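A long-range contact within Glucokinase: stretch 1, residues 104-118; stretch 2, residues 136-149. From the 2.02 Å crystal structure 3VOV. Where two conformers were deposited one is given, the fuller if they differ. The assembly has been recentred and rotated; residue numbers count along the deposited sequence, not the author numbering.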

ATOM      1  N   LEU B 104       5.142 -12.519 -36.788  1.00 20.77           N
ATOM      2  CA  LEU B 104       5.911 -11.970 -35.682  1.00 21.03           C
ATOM      3  C   LEU B 104       5.244 -12.283 -34.345  1.00 20.27           C
ATOM      4  O   LEU B 104       4.021 -12.312 -34.252  1.00 18.95           O
ATOM      5  CB  LEU B 104       5.892 -10.453 -35.778  1.00 22.36           C
ATOM      6  CG  LEU B 104       6.527  -9.770 -36.974  1.00 27.40           C
ATOM      7  CD1 LEU B 104       6.735  -8.295 -36.586  1.00 31.01           C
ATOM      8  CD2 LEU B 104       7.846 -10.401 -37.341  1.00 30.43           C
ATOM      9  N   GLU B 105       6.041 -12.451 -33.302  1.00 18.29           N
ATOM     10  CA  GLU B 105       5.464 -12.631 -31.991  1.00 18.10           C
ATOM     11  C   GLU B 105       6.451 -12.098 -30.956  1.00 18.20           C
ATOM     12  O   GLU B 105       7.668 -12.130 -31.162  1.00 17.84           O
ATOM     13  CB  GLU B 105       5.123 -14.102 -31.753  1.00 18.12           C
ATOM     14  CG  GLU B 105       4.394 -14.407 -30.386  1.00 17.75           C
ATOM     15  CD  GLU B 105       3.131 -13.597 -30.208  1.00 17.90           C
ATOM     16  OE1 GLU B 105       3.214 -12.416 -29.756  1.00 18.48           O
ATOM     17  OE2 GLU B 105       2.048 -14.144 -30.502  1.00 19.95           O
ATOM     18  N   ASN B 106       5.914 -11.547 -29.882  1.00 19.70           N
ATOM     19  CA  ASN B 106       6.721 -11.112 -28.745  1.00 20.00           C
ATOM     20  C   ASN B 106       7.327 -12.369 -28.083  1.00 19.31           C
ATOM     21  O   ASN B 106       6.673 -13.416 -27.998  1.00 17.12           O
ATOM     22  CB  ASN B 106       5.797 -10.325 -27.802  1.00 21.79           C
ATOM     23  CG  ASN B 106       6.238 -10.383 -26.385  1.00 27.25           C
ATOM     24  OD1 ASN B 106       7.225  -9.731 -26.004  1.00 37.00           O
ATOM     25  ND2 ASN B 106       5.520 -11.133 -25.571  1.00 29.98           N
ATOM     26  N   ASP B 107       8.566 -12.273 -27.611  1.00 18.58           N
ATOM     27  CA  ASP B 107       9.271 -13.442 -27.068  1.00 17.68           C
ATOM     28  C   ASP B 107       8.596 -14.105 -25.874  1.00 17.48           C
ATOM     29  O   ASP B 107       8.595 -15.323 -25.781  1.00 15.38           O
ATOM     30  CB  ASP B 107      10.720 -13.111 -26.740  1.00 18.46           C
ATOM     31  CG  ASP B 107      10.861 -12.012 -25.668  1.00 20.01           C
ATOM     32  OD1 ASP B 107       9.926 -11.267 -25.327  1.00 24.30           O
ATOM     33  OD2 ASP B 107      11.934 -11.964 -25.121  1.00 25.10           O
ATOM     34  N   ALA B 108       8.012 -13.308 -24.974  1.00 17.09           N
ATOM     35  CA  ALA B 108       7.291 -13.837 -23.817  1.00 16.04           C
ATOM     36  C   ALA B 108       5.971 -14.506 -24.214  1.00 16.78           C
ATOM     37  O   ALA B 108       5.641 -15.596 -23.697  1.00 16.19           O
ATOM     38  CB  ALA B 108       7.084 -12.717 -22.770  1.00 18.10           C
ATOM     39  N   ASN B 109       5.230 -13.904 -25.162  1.00 15.53           N
ATOM     40  CA  ASN B 109       4.025 -14.556 -25.745  1.00 16.24           C
ATOM     41  C   ASN B 109       4.416 -15.898 -26.398  1.00 16.17           C
ATOM     42  O   ASN B 109       3.725 -16.913 -26.248  1.00 16.67           O
ATOM     43  CB  ASN B 109       3.364 -13.705 -26.845  1.00 14.76           C
ATOM     44  CG  ASN B 109       2.602 -12.501 -26.302  1.00 18.68           C
ATOM     45  OD1 ASN B 109       2.336 -12.408 -25.122  1.00 17.95           O
ATOM     46  ND2 ASN B 109       2.263 -11.573 -27.185  1.00 16.80           N
ATOM     47  N   ALA B 110       5.494 -15.869 -27.161  1.00 15.98           N
ATOM     48  CA  ALA B 110       6.027 -17.090 -27.779  1.00 17.08           C
ATOM     49  C   ALA B 110       6.397 -18.229 -26.769  1.00 17.28           C
ATOM     50  O   ALA B 110       5.997 -19.398 -26.959  1.00 17.33           O
ATOM     51  CB  ALA B 110       7.217 -16.719 -28.683  1.00 16.51           C
ATOM     52  N   ALA B 111       7.140 -17.898 -25.705  1.00 17.26           N
ATOM     53  CA  ALA B 111       7.404 -18.883 -24.670  1.00 17.95           C
ATOM     54  C   ALA B 111       6.099 -19.391 -24.067  1.00 18.40           C
ATOM     55  O   ALA B 111       5.947 -20.591 -23.820  1.00 18.34           O
ATOM     56  CB  ALA B 111       8.383 -18.346 -23.562  1.00 16.67           C
ATOM     57  N   ALA B 112       5.140 -18.493 -23.829  1.00 18.22           N
ATOM     58  CA  ALA B 112       3.856 -18.913 -23.276  1.00 17.69           C
ATOM     59  C   ALA B 112       3.127 -19.936 -24.199  1.00 17.42           C
ATOM     60  O   ALA B 112       2.576 -20.945 -23.723  1.00 17.67           O
ATOM     61  CB  ALA B 112       2.939 -17.662 -23.050  1.00 17.35           C
ATOM     62  N   LEU B 113       3.081 -19.650 -25.505  1.00 16.98           N
ATOM     63  CA  LEU B 113       2.486 -20.578 -26.498  1.00 17.60           C
ATOM     64  C   LEU B 113       3.168 -21.951 -26.472  1.00 17.37           C
ATOM     65  O   LEU B 113       2.519 -22.988 -26.512  1.00 18.24           O
ATOM     66  CB  LEU B 113       2.546 -19.950 -27.917  1.00 16.21           C
ATOM     67  CG  LEU B 113       1.822 -20.551 -29.129  1.00 16.54           C
ATOM     68  CD1 LEU B 113       0.301 -20.622 -28.863  1.00 12.61           C
ATOM     69  CD2 LEU B 113       2.132 -19.766 -30.445  1.00 13.00           C
ATOM     70  N   ALA B 114       4.495 -21.945 -26.375  1.00 17.85           N
ATOM     71  CA  ALA B 114       5.266 -23.126 -26.369  1.00 17.36           C
ATOM     72  C   ALA B 114       4.985 -23.938 -25.102  1.00 18.23           C
ATOM     73  O   ALA B 114       4.709 -25.126 -25.182  1.00 17.92           O
ATOM     74  CB  ALA B 114       6.787 -22.797 -26.523  1.00 17.41           C
ATOM     75  N   GLU B 115       5.023 -23.310 -23.941  1.00 17.77           N
ATOM     76  CA  GLU B 115       4.693 -24.048 -22.700  1.00 17.65           C
ATOM     77  C   GLU B 115       3.275 -24.586 -22.727  1.00 18.27           C
ATOM     78  O   GLU B 115       2.980 -25.669 -22.169  1.00 19.08           O
ATOM     79  CB  GLU B 115       4.909 -23.174 -21.454  1.00 16.22           C
ATOM     80  CG  GLU B 115       6.366 -22.834 -21.223  1.00 17.45           C
ATOM     81  CD  GLU B 115       7.191 -23.963 -20.660  1.00 20.34           C
ATOM     82  OE1 GLU B 115       6.619 -24.965 -20.139  1.00 19.53           O
ATOM     83  OE2 GLU B 115       8.448 -23.803 -20.706  1.00 23.21           O
ATOM     84  N   HIS B 116       2.390 -23.858 -23.374  1.00 17.50           N
ATOM     85  CA  HIS B 116       1.013 -24.327 -23.518  1.00 18.07           C
ATOM     86  C   HIS B 116       0.838 -25.606 -24.340  1.00 19.82           C
ATOM     87  O   HIS B 116       0.155 -26.519 -23.908  1.00 20.54           O
ATOM     88  CB  HIS B 116       0.163 -23.238 -24.145  1.00 17.30           C
ATOM     89  CG  HIS B 116      -1.280 -23.592 -24.242  1.00 17.50           C
ATOM     90  ND1 HIS B 116      -2.181 -23.306 -23.238  1.00 20.74           N
ATOM     91  CD2 HIS B 116      -1.991 -24.180 -25.240  1.00 18.59           C
ATOM     92  CE1 HIS B 116      -3.390 -23.727 -23.607  1.00 20.20           C
ATOM     93  NE2 HIS B 116      -3.304 -24.244 -24.824  1.00 19.96           N
ATOM     94  N   HIS B 117       1.407 -25.611 -25.545  1.00 19.14           N
ATOM     95  CA  HIS B 117       1.325 -26.718 -26.469  1.00 20.75           C
ATOM     96  C   HIS B 117       2.294 -27.849 -26.229  1.00 20.06           C
ATOM     97  O   HIS B 117       1.948 -28.986 -26.464  1.00 22.36           O
ATOM     98  CB  HIS B 117       1.459 -26.209 -27.908  1.00 19.97           C
ATOM     99  CG  HIS B 117       0.278 -25.410 -28.351  1.00 21.64           C
ATOM    100  ND1 HIS B 117      -0.922 -25.987 -28.701  1.00 23.86           N
ATOM    101  CD2 HIS B 117       0.089 -24.072 -28.428  1.00 19.22           C
ATOM    102  CE1 HIS B 117      -1.795 -25.039 -29.001  1.00 23.17           C
ATOM    103  NE2 HIS B 117      -1.202 -23.863 -28.842  1.00 21.56           N
ATOM    104  N   LEU B 118       3.491 -27.556 -25.767  1.00 19.95           N
ATOM    105  CA  LEU B 118       4.590 -28.541 -25.667  1.00 21.67           C
ATOM    106  C   LEU B 118       5.174 -28.722 -24.250  1.00 21.08           C
ATOM    107  O   LEU B 118       6.003 -29.579 -24.033  1.00 21.11           O
ATOM    108  CB  LEU B 118       5.746 -28.053 -26.579  1.00 20.66           C
ATOM    109  CG  LEU B 118       5.749 -28.312 -28.112  1.00 26.32           C
ATOM    110  CD1 LEU B 118       4.435 -28.696 -28.770  1.00 26.63           C
ATOM    111  CD2 LEU B 118       6.488 -27.227 -28.969  1.00 21.81           C
ATOM    112  N   ILE B 136      10.054  -8.532 -16.093  1.00 19.25           N
ATOM    113  CA  ILE B 136       8.998  -9.523 -15.965  1.00 18.74           C
ATOM    114  C   ILE B 136       8.104  -9.392 -17.172  1.00 18.18           C
ATOM    115  O   ILE B 136       7.595  -8.333 -17.431  1.00 17.93           O
ATOM    116  CB  ILE B 136       8.164  -9.377 -14.650  1.00 19.41           C
ATOM    117  CG1 ILE B 136       8.978  -9.958 -13.491  1.00 18.20           C
ATOM    118  CG2 ILE B 136       6.819 -10.108 -14.800  1.00 20.09           C
ATOM    119  CD1 ILE B 136       8.413  -9.747 -12.091  1.00 17.42           C
ATOM    120  N   GLY B 137       7.915 -10.487 -17.900  1.00 17.23           N
ATOM    121  CA  GLY B 137       6.928 -10.531 -18.943  1.00 17.86           C
ATOM    122  C   GLY B 137       6.015 -11.728 -18.816  1.00 18.00           C
ATOM    123  O   GLY B 137       6.124 -12.522 -17.874  1.00 17.03           O
ATOM    124  N   GLY B 138       5.137 -11.887 -19.786  1.00 17.75           N
ATOM    125  CA  GLY B 138       4.230 -13.022 -19.747  1.00 18.49           C
ATOM    126  C   GLY B 138       3.453 -13.217 -21.010  1.00 18.50           C
ATOM    127  O   GLY B 138       3.715 -12.594 -22.021  1.00 18.62           O
ATOM    128  N   GLY B 139       2.471 -14.096 -20.958  1.00 18.81           N
ATOM    129  CA  GLY B 139       1.628 -14.325 -22.115  1.00 17.33           C
ATOM    130  C   GLY B 139       0.385 -15.024 -21.669  1.00 17.90           C
ATOM    131  O   GLY B 139       0.414 -15.755 -20.663  1.00 18.30           O
ATOM    132  N   VAL B 140      -0.720 -14.749 -22.373  1.00 17.17           N
ATOM    133  CA  VAL B 140      -1.986 -15.395 -22.139  1.00 17.98           C
ATOM    134  C   VAL B 140      -2.395 -16.190 -23.383  1.00 18.39           C
ATOM    135  O   VAL B 140      -2.425 -15.645 -24.498  1.00 17.36           O
ATOM    136  CB  VAL B 140      -3.090 -14.368 -21.815  1.00 19.57           C
ATOM    137  CG1 VAL B 140      -4.345 -15.128 -21.341  1.00 20.80           C
ATOM    138  CG2 VAL B 140      -2.614 -13.425 -20.687  1.00 16.45           C
ATOM    139  N   VAL B 141      -2.708 -17.465 -23.165  1.00 17.52           N
ATOM    140  CA  VAL B 141      -3.087 -18.413 -24.232  1.00 18.28           C
ATOM    141  C   VAL B 141      -4.512 -18.865 -23.946  1.00 19.11           C
ATOM    142  O   VAL B 141      -4.798 -19.448 -22.900  1.00 19.23           O
ATOM    143  CB  VAL B 141      -2.137 -19.628 -24.289  1.00 17.93           C
ATOM    144  CG1 VAL B 141      -2.519 -20.612 -25.428  1.00 18.06           C
ATOM    145  CG2 VAL B 141      -0.653 -19.113 -24.513  1.00 17.46           C
ATOM    146  N   LEU B 142      -5.405 -18.504 -24.843  1.00 19.52           N
ATOM    147  CA  LEU B 142      -6.783 -18.933 -24.761  1.00 21.62           C
ATOM    148  C   LEU B 142      -7.269 -19.614 -26.054  1.00 22.56           C
ATOM    149  O   LEU B 142      -6.852 -19.175 -27.123  1.00 21.33           O
ATOM    150  CB  LEU B 142      -7.664 -17.653 -24.612  1.00 23.11           C
ATOM    151  CG  LEU B 142      -7.271 -16.541 -23.608  1.00 23.08           C
ATOM    152  CD1 LEU B 142      -8.108 -15.266 -23.736  1.00 23.46           C
ATOM    153  CD2 LEU B 142      -7.339 -17.050 -22.182  1.00 21.65           C
ATOM    154  N   GLY B 143      -8.148 -20.647 -25.994  1.00 23.88           N
ATOM    155  CA  GLY B 143      -7.797 -22.097 -26.525  1.00 24.77           C
ATOM    156  C   GLY B 143      -6.686 -21.945 -27.587  1.00 24.68           C
ATOM    157  O   GLY B 143      -6.932 -22.088 -28.790  1.00 24.84           O
ATOM    158  N   GLY B 144      -5.445 -21.877 -27.105  1.00 23.91           N
ATOM    159  CA  GLY B 144      -4.403 -22.692 -27.808  1.00 22.40           C
ATOM    160  C   GLY B 144      -3.757 -21.542 -28.636  1.00 22.26           C
ATOM    161  O   GLY B 144      -2.818 -21.782 -29.354  1.00 21.33           O
ATOM    162  N   ARG B 145      -4.299 -20.297 -28.542  1.00 20.84           N
ATOM    163  CA  ARG B 145      -3.733 -19.110 -29.225  0.50 21.03           C
ATOM    164  C   ARG B 145      -3.425 -17.921 -28.284  1.00 20.66           C
ATOM    165  O   ARG B 145      -4.153 -17.652 -27.318  1.00 19.09           O
ATOM    166  CB  ARG B 145      -4.622 -18.592 -30.371  0.50 21.03           C
ATOM    167  CG  ARG B 145      -5.102 -19.602 -31.428  0.50 23.14           C
ATOM    168  CD  ARG B 145      -4.013 -20.177 -32.386  0.50 26.21           C
ATOM    169  NE  ARG B 145      -2.859 -19.331 -32.683  0.50 28.69           N
ATOM    170  CZ  ARG B 145      -2.599 -18.707 -33.839  0.50 30.80           C
ATOM    171  NH1 ARG B 145      -1.478 -17.991 -33.951  0.50 31.38           N
ATOM    172  NH2 ARG B 145      -3.414 -18.799 -34.882  0.50 29.68           N
ATOM    173  N   VAL B 146      -2.335 -17.232 -28.587  1.00 19.98           N
ATOM    174  CA  VAL B 146      -1.913 -16.030 -27.851  1.00 20.94           C
ATOM    175  C   VAL B 146      -2.954 -14.892 -27.925  1.00 20.46           C
ATOM    176  O   VAL B 146      -3.449 -14.520 -29.009  1.00 20.70           O
ATOM    177  CB  VAL B 146      -0.499 -15.557 -28.329  1.00 20.33           C
ATOM    178  CG1 VAL B 146      -0.167 -14.170 -27.796  1.00 21.37           C
ATOM    179  CG2 VAL B 146       0.562 -16.592 -27.920  1.00 18.35           C
ATOM    180  N   LEU B 147      -3.273 -14.344 -26.761  1.00 19.33           N
ATOM    181  CA  LEU B 147      -4.070 -13.113 -26.667  1.00 20.92           C
ATOM    182  C   LEU B 147      -3.165 -11.934 -27.003  1.00 20.21           C
ATOM    183  O   LEU B 147      -2.309 -11.583 -26.230  1.00 20.51           O
ATOM    184  CB  LEU B 147      -4.572 -12.921 -25.222  1.00 21.10           C
ATOM    185  CG  LEU B 147      -5.905 -12.258 -24.856  1.00 25.41           C
ATOM    186  CD1 LEU B 147      -5.811 -11.487 -23.486  1.00 24.56           C
ATOM    187  CD2 LEU B 147      -6.571 -11.435 -25.942  1.00 22.64           C
ATOM    188  N   ARG B 148      -3.382 -11.304 -28.132  1.00 22.79           N
ATOM    189  CA  ARG B 148      -2.524 -10.212 -28.555  1.00 24.82           C
ATOM    190  C   ARG B 148      -3.029  -8.820 -28.177  1.00 23.44           C
ATOM    191  O   ARG B 148      -2.207  -7.921 -28.068  1.00 22.34           O
ATOM    192  CB  ARG B 148      -2.230 -10.276 -30.061  1.00 26.71           C
ATOM    193  CG  ARG B 148      -0.937 -11.170 -30.376  1.00 33.13           C
ATOM    194  CD  ARG B 148      -0.594 -11.236 -31.880  1.00 34.02           C
ATOM    195  NE  ARG B 148       0.002 -12.524 -32.231  1.00 39.66           N
ATOM    196  CZ  ARG B 148      -0.534 -13.402 -33.095  1.00 45.25           C
ATOM    197  NH1 ARG B 148      -1.685 -13.133 -33.725  1.00 44.41           N
ATOM    198  NH2 ARG B 148       0.081 -14.567 -33.352  1.00 46.12           N
ATOM    199  N   GLY B 149      -4.348  -8.677 -28.036  1.00 22.07           N
ATOM    200  CA  GLY B 149      -4.998  -7.396 -27.756  1.00 23.35           C
ATOM    201  C   GLY B 149      -5.259  -6.568 -29.016  1.00 24.52           C
ATOM    202  O   GLY B 149      -4.660  -6.807 -30.065  1.00 22.33           O
TER
HETATM  203  O   HOH W   1       1.540 -16.421 -31.408  1.00 21.79           O
HETATM  204  O   HOH W   2      -0.517 -12.612 -24.327  1.00 15.57           O
HETATM  205  O   HOH W   3       0.685  -9.256 -26.944  1.00 27.27           O

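Which polar interactions tie the two stretches together most firmly? At one end, His117 NE2 donates to Gly144 O at 2.7 Å, with an N-H...acceptor angle of 160°; the carbonyl lies near the plane of the imidazole, where the donor hydrogen points. At the other end, Arg148 NE donates to Glu105 OE2 at 3.1 Å, and the opposite charges make this hydrogen bond part of a salt bridge. A water reinforces it, donating to Glu105 OE2 at 2.5 Å and weakly accepting from Arg148 NH2 at 3.1 Å.

How is Asn109 held between them? Its amide is anchored within its own stretch, ND2 donating to Glu105 OE1 at 2.9 Å. Asn109 OD1 lies 3.4 Å from Gly138 O, but both are acceptors and no hydrogen bond joins them. Instead, OD1 accepts from a second water (3.0 Å), which also accepts from Val140 N (2.9 Å) and donates to Leu147 O (2.8 Å), so the asparagine reaches the backbone of the second stretch through solvent.

Why can the helix come so near the strand at Gly139? The helix and strand axes approach to 6.1 Å, and the alpha carbons of Asn109 and Gly139 are just 4.4 Å apart. Ala112 CB sits 3.7 Å from Gly139 CA; a beta carbon on Gly139 would clash with that methyl, at 2.6 Å. Small residues on both sides thus permit the close approach.

What fills the remaining interface? Val141 points toward the helix and places CG1 over one face of the His116 ring, 3.4 Å from its centroid and 9° off the normal, a CH-pi contact. Its CG2 packs 4.1 Å from Ala112 CB. Leu113 bridges two strand segments: CD1 lies 4.4 Å from Val141 CG1, while CB meets Val146 CG2 at 3.9 Å.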